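Local coordinates for profilin-2 (PDB 1F2K), which binds monomeric actin and thereby restrains or promotes its polymerization according to concentration, and binds PIP2, inhibiting the formation of IP3 and DG, at residues 75-80 and 86-91; 58-61 and 66-69; 94-99 and 114-119. All coordinates share one frame; numbering follows the deposited sequence.

How the contacts relate
The three contacts sample the antiparallel sheet of profilin from its edge to its helical cover. Contact 2 is the hairpin at the 60-62 edge, contact 1 the hairpin of strands 76-81 and 84-90, and contact 3 the packing of strand 94-100 against helix 106-121. Contacts 1 and 2, with centres about 12 Å apart, meet where Phe-60 CE2 lies 3.6 Å from Val-86 CG1. Contacts 1 and 3, centres about 8 Å apart, are joined by a salt bridge of 2.5 Å between Arg-75 NH2 and Asp-118 OD1. The actin-binding Lys-115 lies in contact 3, its side chain about 8 Å from that of Arg-75; contact 2 is remote from it.

Contact 1 of 3, residues 75-80 and 86-91; sequences RSVYGK and VITVKT
Ile-87 lays its terminal methyl over the ring of Tyr-78: CD1 sits 3.8 Å from the ring centroid and only 8° off the normal, a CH-pi contact. The second branch, CG2 of Ile-87, meets the CD1-CE1-CZ side of the same ring, closest to Tyr-78 CE1 at 3.3 Å, while Thr-88 O lies in the ring plane at its edge. The ring folds back across its neighbour because Tyr-78 CG stands anti to the carbonyl carbon (chi1 -67°). Tyr-78 and Ile-87 form a non-hydrogen-bonded antiparallel pair, and with Ser-76 and Val-89 they face helix 106-121. Val-77 and Thr-88, on the other face, lie side by side beneath helix 39-50. Here Val-77 O is gripped twice, by Thr-88 N at 2.9 Å and by Thr-88 OG1 at 2.6 Å; the hydroxyl is placed between the backbone N and the carbonyl carbon, which turns it back to that oxygen. The pair is closed by Val-77 N to Thr-88 O, 3.0 Å and nearly straight at 174°. At the start of the hairpin arm, the extended Arg-75 runs alongside Val-89, with Arg-75 NE 3.9 Å from Val-89 CG1. On the helix side the arginine and the hydroxyls of Ser-76 and Tyr-78 converge on Glu-114, and the arginine also on Asp-118, which probably favours the ionised form of these carboxylates, whereas on the opposite face the buried threonine hydroxyl is satisfied within the sheet itself.

Contact 2 of 3, residues 58-61 and 66-69; sequences NGFE and RYVT
Phe-60 and Tyr-67 meet first through their backbones, as the hydrogen-bonded antiparallel pair of the edge hairpin. Phe-60 N donates to Tyr-67 O at 3.1 Å, from well above the carbonyl plane, and Tyr-67 N returns a bond to Phe-60 O at 2.9 Å. One residue earlier, where helix 53-58 has just ended, Gly-59 adopts a positive phi of 72° and, lacking a side chain, brings its CA to 3.3 Å from Tyr-67 O in a CA-H...O contact.

Apolar contact covers one face of the pair. The two rings barely overlap; instead Tyr-67 CB rests over one face of the Phe-60 ring, offset toward the rim, in a CH-pi contact 4.2 Å from the centroid. Phe-60 holds its CG between the backbone N and the carbonyl carbon, which tips the ring across the partner strand. Both aromatic side chains also reach Val-86 of the neighbouring hairpin. The Thr-69 side chain crosses that of Phe-60 at about a right angle, with Thr-69 OG1, hydrogen-bonded to Ile-55 O, 3.9 Å from Phe-60 CD1.

Charged groups occupy the opposite side of the strands. Arg-66 bends at chi2 (75°) and passes across Glu-61, whose CG lies in the guanidinium plane at its edge, 3.2 Å from Arg-66 NH1. The salt bridge from Glu-61 OE2 to Arg-66 NH1 is long, 3.8 Å, and carboxylate and guanidinium planes stand 72° apart. Past them, Asn-58 O lies 2.7 Å from Arg-66 NH2. The chemistry is therefore divided: an aromatic face of the sheet, shared with Val-86, and on the other face an arginine whose guanidinium lies near the Glu-61 carboxylate and the carbonyl of Asn-58 at the helix end, with its attraction to the carboxylate probably more electrostatic than directional.

Contact 3 of 3, residues 94-99 and 114-119; sequences AILIGV and EKLADY
Leu-96 stands up from strand 94-100 with its side chain directed at helix 106-121, and one methyl, CD1, makes the whole contact. CG is anti to the carbonyl carbon (chi1 -40°), and CD1 then continues the chain away from CA (chi2 175°), so the leucine is presented lengthwise to the helix. It meets the helix at the step from Leu-116 to Ala-117, where CD1 lies against backbone and side chains alike.

Against Ala-117 the approach is tight. Leu-96 CD1 comes to 3.4 Å from Ala-117 CA, inside the usual van der Waals separation, to 3.4 Å from Ala-117 N, and to 3.5 Å from Ala-117 CB. The small alanine, pointing neither at the strand nor away from it, lets the leucine tip touch the helix backbone itself; its methyl also touches Val-89 of strand 84-90 and Thr-91 in the loop after it. Leu-116, by contrast, points toward the strand: Leu-116 CG is 3.9 Å and Leu-116 CD2 4.0 Å from Leu-96 CD1. Its CG is anti to the backbone N (chi1 175°), and the Leu-96 methyl lies between Ala-117 and the CB-CG-CD2 side of Leu-116.

Around this spot Leu-96 also packs on Ile-21 of strand 18-23. On the far face of the sheet, Ile-95 and Ile-97 turn to helix 39-50. Lys-115, the actin-binding residue, points away from the strand on the outer side of the helix, as does Asp-118, which is salt-bridged to Arg-75. With no hydrogen bond between the segments, cohesion here rests on dispersion and on the exclusion of water from three buried aliphatic residues, while the carboxylates of Glu-114 and Asp-118 are engaged with Arg-75 instead.

Contact 1 of 3, residues 75-80 and 86-91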
ATOM      1  N   ARG A  75       0.019   0.508  11.945  1.00 33.75           N
ATOM      2  CA  ARG A  75      -0.624  -0.456  11.060  1.00 29.90           C
ATOM      3  C   ARG A  75      -0.863   0.123   9.672  1.00 28.30           C
ATOM      4  O   ARG A  75      -0.683  -0.574   8.669  1.00 24.07           O
ATOM      5  CB  ARG A  75      -1.954  -0.943  11.641  1.00 29.38           C
ATOM      6  CG  ARG A  75      -2.814  -1.636  10.628  1.00 28.47           C
ATOM      7  CD  ARG A  75      -3.986  -2.398  11.251  1.00 33.83           C
ATOM      8  NE  ARG A  75      -5.009  -2.637  10.242  1.00 21.54           N
ATOM      9  CZ  ARG A  75      -5.706  -3.747  10.144  1.00 25.51           C
ATOM     10  NH1 ARG A  75      -5.502  -4.761  10.989  1.00 29.62           N
ATOM     11  NH2 ARG A  75      -6.633  -3.837   9.211  1.00 29.00           N
ATOM     12  N   SER A  76      -1.237   1.407   9.617  1.00 34.73           N
ATOM     13  CA  SER A  76      -1.552   2.034   8.335  1.00 31.57           C
ATOM     14  C   SER A  76      -0.800   3.299   7.944  1.00 31.92           C
ATOM     15  O   SER A  76      -0.427   4.131   8.774  1.00 34.10           O
ATOM     16  CB  SER A  76      -3.056   2.309   8.296  1.00 34.21           C
ATOM     17  OG  SER A  76      -3.813   1.190   8.785  1.00 27.26           O
ATOM     18  N   VAL A  77      -0.546   3.437   6.656  1.00 28.12           N
ATOM     19  CA  VAL A  77       0.099   4.637   6.170  1.00 24.94           C
ATOM     20  C   VAL A  77      -0.602   4.933   4.841  1.00 26.69           C
ATOM     21  O   VAL A  77      -0.638   4.103   3.927  1.00 34.84           O
ATOM     22  CB  VAL A  77       1.592   4.470   5.968  1.00 22.31           C
ATOM     23  CG1 VAL A  77       2.116   5.668   5.251  1.00 19.58           C
ATOM     24  CG2 VAL A  77       2.324   4.359   7.305  1.00 23.92           C
ATOM     25  N   TYR A  78      -1.213   6.108   4.784  1.00 27.24           N
ATOM     26  CA  TYR A  78      -1.966   6.559   3.634  1.00 28.44           C
ATOM     27  C   TYR A  78      -1.366   7.842   3.130  1.00 27.28           C
ATOM     28  O   TYR A  78      -1.040   8.728   3.918  1.00 29.28           O
ATOM     29  CB  TYR A  78      -3.401   6.890   4.017  1.00 25.25           C
ATOM     30  CG  TYR A  78      -4.327   5.792   4.460  1.00 27.95           C
ATOM     31  CD1 TYR A  78      -3.910   4.469   4.634  1.00 36.61           C
ATOM     32  CD2 TYR A  78      -5.623   6.095   4.774  1.00 20.39           C
ATOM     33  CE1 TYR A  78      -4.812   3.471   5.129  1.00 18.81           C
ATOM     34  CE2 TYR A  78      -6.509   5.133   5.259  1.00 27.57           C
ATOM     35  CZ  TYR A  78      -6.115   3.826   5.440  1.00 35.24           C
ATOM     36  OH  TYR A  78      -7.051   2.928   5.966  1.00 30.65           O
ATOM     37  N   GLY A  79      -1.282   7.944   1.813  1.00 31.87           N
ATOM     38  CA  GLY A  79      -0.777   9.131   1.155  1.00 37.13           C
ATOM     39  C   GLY A  79      -1.860   9.665   0.224  1.00 44.54           C
ATOM     40  O   GLY A  79      -2.809   8.950  -0.113  1.00 41.34           O
ATOM     41  N   LYS A  80      -1.771  10.939  -0.155  1.00 53.04           N
ATOM     42  CA  LYS A  80      -2.742  11.499  -1.099  1.00 50.17           C
ATOM     43  C   LYS A  80      -2.025  12.460  -2.031  1.00 47.70           C
ATOM     44  O   LYS A  80      -0.957  12.997  -1.684  1.00 51.70           O
ATOM     45  CB  LYS A  80      -3.924  12.187  -0.390  1.00 44.71           C
ATOM     46  CG  LYS A  80      -3.727  13.623   0.025  1.00 49.66           C
ATOM     47  CD  LYS A  80      -5.045  14.430   0.035  1.00 46.31           C
ATOM     48  CE  LYS A  80      -6.095  13.866   1.015  1.00 58.33           C
ATOM     49  NZ  LYS A  80      -7.280  14.771   1.290  1.00 55.27           N
ATOM     50  N   VAL A  86      -2.748   6.605  -2.205  1.00 38.95           N
ATOM     51  CA  VAL A  86      -2.336   5.234  -2.004  1.00 35.47           C
ATOM     52  C   VAL A  86      -2.672   4.802  -0.596  1.00 39.64           C
ATOM     53  O   VAL A  86      -2.442   5.559   0.367  1.00 31.76           O
ATOM     54  CB  VAL A  86      -0.817   5.097  -2.200  1.00 36.55           C
ATOM     55  CG1 VAL A  86      -0.096   6.006  -1.249  1.00 29.52           C
ATOM     56  CG2 VAL A  86      -0.383   3.661  -1.960  1.00 29.85           C
ATOM     57  N   ILE A  87      -3.237   3.599  -0.470  1.00 34.69           N
ATOM     58  CA  ILE A  87      -3.562   3.050   0.858  1.00 30.21           C
ATOM     59  C   ILE A  87      -2.541   1.953   1.165  1.00 31.04           C
ATOM     60  O   ILE A  87      -2.429   1.003   0.379  1.00 29.96           O
ATOM     61  CB  ILE A  87      -4.949   2.391   0.869  1.00 21.80           C
ATOM     62  CG1 ILE A  87      -6.013   3.369   0.378  1.00 34.40           C
ATOM     63  CG2 ILE A  87      -5.285   1.935   2.235  1.00 25.06           C
ATOM     64  CD1 ILE A  87      -6.278   4.542   1.287  1.00 24.56           C
ATOM     65  N   THR A  88      -1.757   2.066   2.241  1.00 29.99           N
ATOM     66  CA  THR A  88      -0.831   0.953   2.527  1.00 27.31           C
ATOM     67  C   THR A  88      -1.150   0.500   3.907  1.00 19.36           C
ATOM     68  O   THR A  88      -1.501   1.308   4.734  1.00 28.19           O
ATOM     69  CB  THR A  88       0.660   1.307   2.427  1.00 15.87           C
ATOM     70  OG1 THR A  88       1.036   2.141   3.519  1.00 32.33           O
ATOM     71  CG2 THR A  88       0.932   1.993   1.102  1.00 22.95           C
ATOM     72  N   VAL A  89      -1.077  -0.810   4.114  1.00 22.99           N
ATOM     73  CA  VAL A  89      -1.376  -1.449   5.394  1.00 23.73           C
ATOM     74  C   VAL A  89      -0.345  -2.517   5.662  1.00 27.03           C
ATOM     75  O   VAL A  89       0.098  -3.202   4.714  1.00 33.36           O
ATOM     76  CB  VAL A  89      -2.745  -2.129   5.380  1.00 23.88           C
ATOM     77  CG1 VAL A  89      -3.113  -2.619   6.803  1.00 12.15           C
ATOM     78  CG2 VAL A  89      -3.769  -1.182   4.854  1.00 20.62           C
ATOM     79  N   LYS A  90       0.020  -2.646   6.945  1.00 25.83           N
ATOM     80  CA  LYS A  90       1.028  -3.597   7.408  1.00 24.68           C
ATOM     81  C   LYS A  90       0.520  -4.855   8.086  1.00 29.46           C
ATOM     82  O   LYS A  90      -0.219  -4.781   9.095  1.00 27.01           O
ATOM     83  CB  LYS A  90       1.983  -2.909   8.374  1.00 29.90           C
ATOM     84  CG  LYS A  90       3.021  -3.842   9.018  1.00 15.12           C
ATOM     85  CD  LYS A  90       3.991  -2.982   9.828  1.00 27.62           C
ATOM     86  CE  LYS A  90       5.032  -3.768  10.622  1.00 25.92           C
ATOM     87  NZ  LYS A  90       6.072  -2.862  11.211  1.00 31.95           N
ATOM     88  N   THR A  91       0.909  -6.013   7.547  1.00 23.70           N
ATOM     89  CA  THR A  91       0.505  -7.290   8.168  1.00 21.33           C
ATOM     90  C   THR A  91       1.727  -7.852   8.907  1.00 27.89           C
ATOM     91  O   THR A  91       2.773  -7.201   8.986  1.00 20.02           O
ATOM     92  CB  THR A  91       0.066  -8.291   7.139  1.00 15.82           C
ATOM     93  OG1 THR A  91       1.188  -8.694   6.350  1.00 17.08           O
ATOM     94  CG2 THR A  91      -0.958  -7.656   6.222  1.00 12.12           C
TER

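Contact 2 of 3, residues 58-61 and 66-69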
ATOM      1  N   ASN A  58       8.598  14.718   4.812  1.00 56.72           N
ATOM      2  CA  ASN A  58       8.715  14.763   3.350  1.00 64.93           C
ATOM      3  C   ASN A  58       7.743  13.865   2.592  1.00 64.22           C
ATOM      4  O   ASN A  58       7.825  13.794   1.359  1.00 61.88           O
ATOM      5  CB  ASN A  58      10.141  14.383   2.925  1.00 66.22           C
ATOM      6  CG  ASN A  58      11.211  15.109   3.738  1.00 70.99           C
ATOM      7  OD1 ASN A  58      11.271  16.340   3.738  1.00 77.15           O
ATOM      8  ND2 ASN A  58      12.059  14.347   4.435  1.00 64.21           N
ATOM      9  N   GLY A  59       6.824  13.198   3.310  1.00 62.74           N
ATOM     10  CA  GLY A  59       5.906  12.270   2.658  1.00 59.76           C
ATOM     11  C   GLY A  59       6.663  11.003   2.216  1.00 52.11           C
ATOM     12  O   GLY A  59       7.599  10.586   2.915  1.00 43.74           O
ATOM     13  N   PHE A  60       6.285  10.395   1.078  1.00 53.67           N
ATOM     14  CA  PHE A  60       6.962   9.174   0.585  1.00 50.41           C
ATOM     15  C   PHE A  60       6.721   8.887  -0.893  1.00 44.35           C
ATOM     16  O   PHE A  60       5.695   9.280  -1.423  1.00 50.26           O
ATOM     17  CB  PHE A  60       6.541   7.957   1.419  1.00 50.99           C
ATOM     18  CG  PHE A  60       5.044   7.698   1.443  1.00 47.15           C
ATOM     19  CD1 PHE A  60       4.259   8.160   2.495  1.00 44.37           C
ATOM     20  CD2 PHE A  60       4.418   6.993   0.403  1.00 42.23           C
ATOM     21  CE1 PHE A  60       2.867   7.927   2.514  1.00 48.99           C
ATOM     22  CE2 PHE A  60       3.027   6.757   0.412  1.00 27.80           C
ATOM     23  CZ  PHE A  60       2.254   7.224   1.469  1.00 38.57           C
ATOM     24  N   GLU A  61       7.666   8.215  -1.556  1.00 45.52           N
ATOM     25  CA  GLU A  61       7.528   7.892  -2.985  1.00 45.36           C
ATOM     26  C   GLU A  61       7.128   6.450  -3.289  1.00 43.75           C
ATOM     27  O   GLU A  61       7.519   5.526  -2.588  1.00 38.49           O
ATOM     28  CB  GLU A  61       8.832   8.155  -3.747  1.00 53.35           C
ATOM     29  CG  GLU A  61       9.215   9.639  -3.927  1.00 68.96           C
ATOM     30  CD  GLU A  61      10.184   9.886  -5.101  1.00 69.77           C
ATOM     31  OE1 GLU A  61       9.817   9.528  -6.267  1.00 48.45           O
ATOM     32  OE2 GLU A  61      11.292  10.443  -4.849  1.00 59.53           O
ATOM     33  N   ARG A  66       4.962  10.941  -6.036  1.00 41.67           N
ATOM     34  CA  ARG A  66       5.314  11.358  -4.674  1.00 42.87           C
ATOM     35  C   ARG A  66       3.996  11.545  -3.932  1.00 46.63           C
ATOM     36  O   ARG A  66       2.976  11.967  -4.532  1.00 41.74           O
ATOM     37  CB  ARG A  66       6.056  12.705  -4.683  1.00 46.50           C
ATOM     38  CG  ARG A  66       6.425  13.236  -3.280  1.00 54.38           C
ATOM     39  CD  ARG A  66       7.606  12.475  -2.693  1.00 48.73           C
ATOM     40  NE  ARG A  66       8.344  13.212  -1.660  1.00 48.55           N
ATOM     41  CZ  ARG A  66       9.476  12.771  -1.100  1.00 51.34           C
ATOM     42  NH1 ARG A  66      10.001  11.615  -1.474  1.00 63.81           N
ATOM     43  NH2 ARG A  66      10.069  13.452  -0.127  1.00 55.88           N
ATOM     44  N   TYR A  67       4.009  11.270  -2.627  1.00 44.11           N
ATOM     45  CA  TYR A  67       2.786  11.379  -1.844  1.00 39.35           C
ATOM     46  C   TYR A  67       2.950  12.155  -0.538  1.00 36.05           C
ATOM     47  O   TYR A  67       4.048  12.324  -0.014  1.00 37.33           O
ATOM     48  CB  TYR A  67       2.235   9.968  -1.550  1.00 28.93           C
ATOM     49  CG  TYR A  67       1.700   9.200  -2.779  1.00 25.62           C
ATOM     50  CD1 TYR A  67       0.398   9.370  -3.240  1.00 27.70           C
ATOM     51  CD2 TYR A  67       2.510   8.280  -3.457  1.00 27.69           C
ATOM     52  CE1 TYR A  67      -0.084   8.620  -4.340  1.00 21.76           C
ATOM     53  CE2 TYR A  67       2.058   7.564  -4.537  1.00 34.45           C
ATOM     54  CZ  TYR A  67       0.753   7.726  -4.973  1.00 28.71           C
ATOM     55  OH  TYR A  67       0.295   6.949  -6.014  1.00 23.32           O
ATOM     56  N   VAL A  68       1.825  12.629  -0.032  1.00 44.81           N
ATOM     57  CA  VAL A  68       1.787  13.372   1.207  1.00 44.59           C
ATOM     58  C   VAL A  68       1.048  12.537   2.247  1.00 49.01           C
ATOM     59  O   VAL A  68      -0.073  12.037   2.030  1.00 41.69           O
ATOM     60  CB  VAL A  68       1.097  14.754   0.971  1.00 55.03           C
ATOM     61  CG1 VAL A  68       0.786  15.472   2.309  1.00 33.53           C
ATOM     62  CG2 VAL A  68       2.025  15.610   0.079  1.00 39.15           C
ATOM     63  N   THR A  69       1.698  12.393   3.388  1.00 45.50           N
ATOM     64  CA  THR A  69       1.169  11.606   4.481  1.00 35.04           C
ATOM     65  C   THR A  69      -0.104  12.146   5.132  1.00 39.35           C
ATOM     66  O   THR A  69      -0.081  13.205   5.767  1.00 46.80           O
ATOM     67  CB  THR A  69       2.256  11.460   5.522  1.00 26.18           C
ATOM     68  OG1 THR A  69       3.485  11.180   4.851  1.00 29.27           O
ATOM     69  CG2 THR A  69       1.940  10.339   6.521  1.00 41.22           C
TER

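Contact 3 of 3, residues 94-99 and 114-119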
ATOM      1  N   ALA A  94       4.025  -8.914   5.591  1.00 19.83           N
ATOM      2  CA  ALA A  94       4.160  -8.019   4.454  1.00 23.46           C
ATOM      3  C   ALA A  94       3.524  -6.667   4.682  1.00 22.61           C
ATOM      4  O   ALA A  94       3.129  -6.309   5.785  1.00 23.34           O
ATOM      5  CB  ALA A  94       3.528  -8.660   3.225  1.00 19.57           C
ATOM      6  N   ILE A  95       3.401  -5.923   3.590  1.00 24.19           N
ATOM      7  CA  ILE A  95       2.756  -4.614   3.600  1.00 14.73           C
ATOM      8  C   ILE A  95       1.984  -4.562   2.323  1.00 14.56           C
ATOM      9  O   ILE A  95       2.538  -4.853   1.237  1.00 15.24           O
ATOM     10  CB  ILE A  95       3.805  -3.455   3.641  1.00 23.34           C
ATOM     11  CG1 ILE A  95       4.556  -3.513   4.974  1.00 14.36           C
ATOM     12  CG2 ILE A  95       3.123  -2.124   3.556  1.00 16.91           C
ATOM     13  CD1 ILE A  95       5.848  -2.940   4.930  1.00 15.81           C
ATOM     14  N   LEU A  96       0.706  -4.218   2.429  1.00 15.36           N
ATOM     15  CA  LEU A  96      -0.122  -4.158   1.221  1.00 17.02           C
ATOM     16  C   LEU A  96      -0.122  -2.744   0.678  1.00 26.94           C
ATOM     17  O   LEU A  96      -0.094  -1.762   1.438  1.00 26.61           O
ATOM     18  CB  LEU A  96      -1.544  -4.595   1.537  1.00 23.62           C
ATOM     19  CG  LEU A  96      -1.539  -5.794   2.492  1.00 26.14           C
ATOM     20  CD1 LEU A  96      -2.979  -6.145   2.896  1.00 21.61           C
ATOM     21  CD2 LEU A  96      -0.811  -6.969   1.828  1.00 22.70           C
ATOM     22  N   ILE A  97      -0.159  -2.623  -0.640  1.00 24.42           N
ATOM     23  CA  ILE A  97      -0.133  -1.302  -1.241  1.00 22.88           C
ATOM     24  C   ILE A  97      -1.152  -1.180  -2.323  1.00 18.44           C
ATOM     25  O   ILE A  97      -1.053  -1.905  -3.287  1.00 30.83           O
ATOM     26  CB  ILE A  97       1.219  -1.016  -1.894  1.00 20.27           C
ATOM     27  CG1 ILE A  97       2.329  -0.993  -0.871  1.00 19.77           C
ATOM     28  CG2 ILE A  97       1.231   0.314  -2.531  1.00 13.53           C
ATOM     29  CD1 ILE A  97       3.636  -0.926  -1.626  1.00 16.86           C
ATOM     30  N   GLY A  98      -2.098  -0.249  -2.181  1.00 14.98           N
ATOM     31  CA  GLY A  98      -3.100  -0.043  -3.213  1.00 16.65           C
ATOM     32  C   GLY A  98      -3.311   1.425  -3.588  1.00 19.35           C
ATOM     33  O   GLY A  98      -3.651   2.265  -2.728  1.00 29.20           O
ATOM     34  N   VAL A  99      -3.147   1.742  -4.869  1.00 19.59           N
ATOM     35  CA  VAL A  99      -3.312   3.104  -5.359  1.00 27.90           C
ATOM     36  C   VAL A  99      -4.663   3.216  -6.048  1.00 28.07           C
ATOM     37  O   VAL A  99      -5.163   2.259  -6.630  1.00 40.81           O
ATOM     38  CB  VAL A  99      -2.161   3.549  -6.364  1.00 29.90           C
ATOM     39  CG1 VAL A  99      -0.804   2.977  -5.925  1.00 39.87           C
ATOM     40  CG2 VAL A  99      -2.473   3.136  -7.755  1.00 33.47           C
ATOM     41  N   GLU A 114      -7.578  -2.578   3.774  1.00 21.37           N
ATOM     42  CA  GLU A 114      -7.594  -2.946   5.177  1.00 13.81           C
ATOM     43  C   GLU A 114      -8.336  -4.264   5.369  1.00 13.86           C
ATOM     44  O   GLU A 114      -8.069  -4.974   6.308  1.00 28.68           O
ATOM     45  CB  GLU A 114      -8.290  -1.871   5.982  1.00 14.43           C
ATOM     46  CG  GLU A 114      -7.620  -0.534   5.885  1.00 23.99           C
ATOM     47  CD  GLU A 114      -6.563  -0.367   6.961  1.00 21.43           C
ATOM     48  OE1 GLU A 114      -6.477  -1.240   7.840  1.00 29.50           O
ATOM     49  OE2 GLU A 114      -5.845   0.627   6.949  1.00 26.55           O
ATOM     50  N   LYS A 115      -9.287  -4.568   4.505  1.00 16.62           N
ATOM     51  CA  LYS A 115     -10.061  -5.814   4.591  1.00 17.48           C
ATOM     52  C   LYS A 115      -9.135  -6.978   4.206  1.00 15.60           C
ATOM     53  O   LYS A 115      -9.211  -8.063   4.800  1.00 19.35           O
ATOM     54  CB  LYS A 115     -11.275  -5.768   3.628  1.00 16.29           C
ATOM     55  CG  LYS A 115     -12.272  -6.939   3.755  1.00 28.72           C
ATOM     56  CD  LYS A 115     -13.292  -6.936   2.564  1.00 34.51           C
ATOM     57  CE  LYS A 115     -14.434  -7.963   2.764  1.00 47.56           C
ATOM     58  NZ  LYS A 115     -15.548  -7.557   3.722  1.00 42.19           N
ATOM     59  N   LEU A 116      -8.267  -6.749   3.217  1.00 15.65           N
ATOM     60  CA  LEU A 116      -7.314  -7.787   2.785  1.00 16.99           C
ATOM     61  C   LEU A 116      -6.259  -8.056   3.856  1.00 20.03           C
ATOM     62  O   LEU A 116      -5.812  -9.197   4.050  1.00 16.91           O
ATOM     63  CB  LEU A 116      -6.600  -7.397   1.480  1.00 10.52           C
ATOM     64  CG  LEU A 116      -5.523  -8.470   1.173  1.00 28.71           C
ATOM     65  CD1 LEU A 116      -6.220  -9.851   1.106  1.00 25.42           C
ATOM     66  CD2 LEU A 116      -4.744  -8.179  -0.108  1.00 10.33           C
ATOM     67  N   ALA A 117      -5.875  -6.988   4.547  1.00 20.17           N
ATOM     68  CA  ALA A 117      -4.872  -7.072   5.589  1.00 24.23           C
ATOM     69  C   ALA A 117      -5.423  -7.888   6.755  1.00 19.28           C
ATOM     70  O   ALA A 117      -4.730  -8.728   7.309  1.00 27.30           O
ATOM     71  CB  ALA A 117      -4.469  -5.671   6.033  1.00 11.08           C
ATOM     72  N   ASP A 118      -6.672  -7.667   7.114  1.00 18.68           N
ATOM     73  CA  ASP A 118      -7.230  -8.425   8.226  1.00 19.20           C
ATOM     74  C   ASP A 118      -7.236  -9.904   7.882  1.00 16.33           C
ATOM     75  O   ASP A 118      -7.018 -10.777   8.737  1.00 14.43           O
ATOM     76  CB  ASP A 118      -8.671  -7.982   8.559  1.00 14.59           C
ATOM     77  CG  ASP A 118      -8.750  -6.572   9.215  1.00 32.01           C
ATOM     78  OD1 ASP A 118      -7.723  -6.051   9.727  1.00 23.78           O
ATOM     79  OD2 ASP A 118      -9.860  -5.985   9.229  1.00 25.05           O
ATOM     80  N   TYR A 119      -7.517 -10.193   6.617  1.00 21.64           N
ATOM     81  CA  TYR A 119      -7.558 -11.575   6.199  1.00 19.71           C
ATOM     82  C   TYR A 119      -6.177 -12.215   6.348  1.00 16.58           C
ATOM     83  O   TYR A 119      -6.025 -13.233   7.034  1.00 14.47           O
ATOM     84  CB  TYR A 119      -8.012 -11.671   4.761  1.00 20.77           C
ATOM     85  CG  TYR A 119      -7.926 -13.077   4.243  1.00 31.03           C
ATOM     86  CD1 TYR A 119      -8.831 -14.078   4.676  1.00 29.71           C
ATOM     87  CD2 TYR A 119      -6.922 -13.439   3.348  1.00 25.40           C
ATOM     88  CE1 TYR A 119      -8.719 -15.422   4.210  1.00 22.54           C
ATOM     89  CE2 TYR A 119      -6.796 -14.779   2.890  1.00 42.74           C
ATOM     90  CZ  TYR A 119      -7.692 -15.759   3.327  1.00 26.33           C
ATOM     91  OH  TYR A 119      -7.493 -17.060   2.912  1.00 38.41           O
TER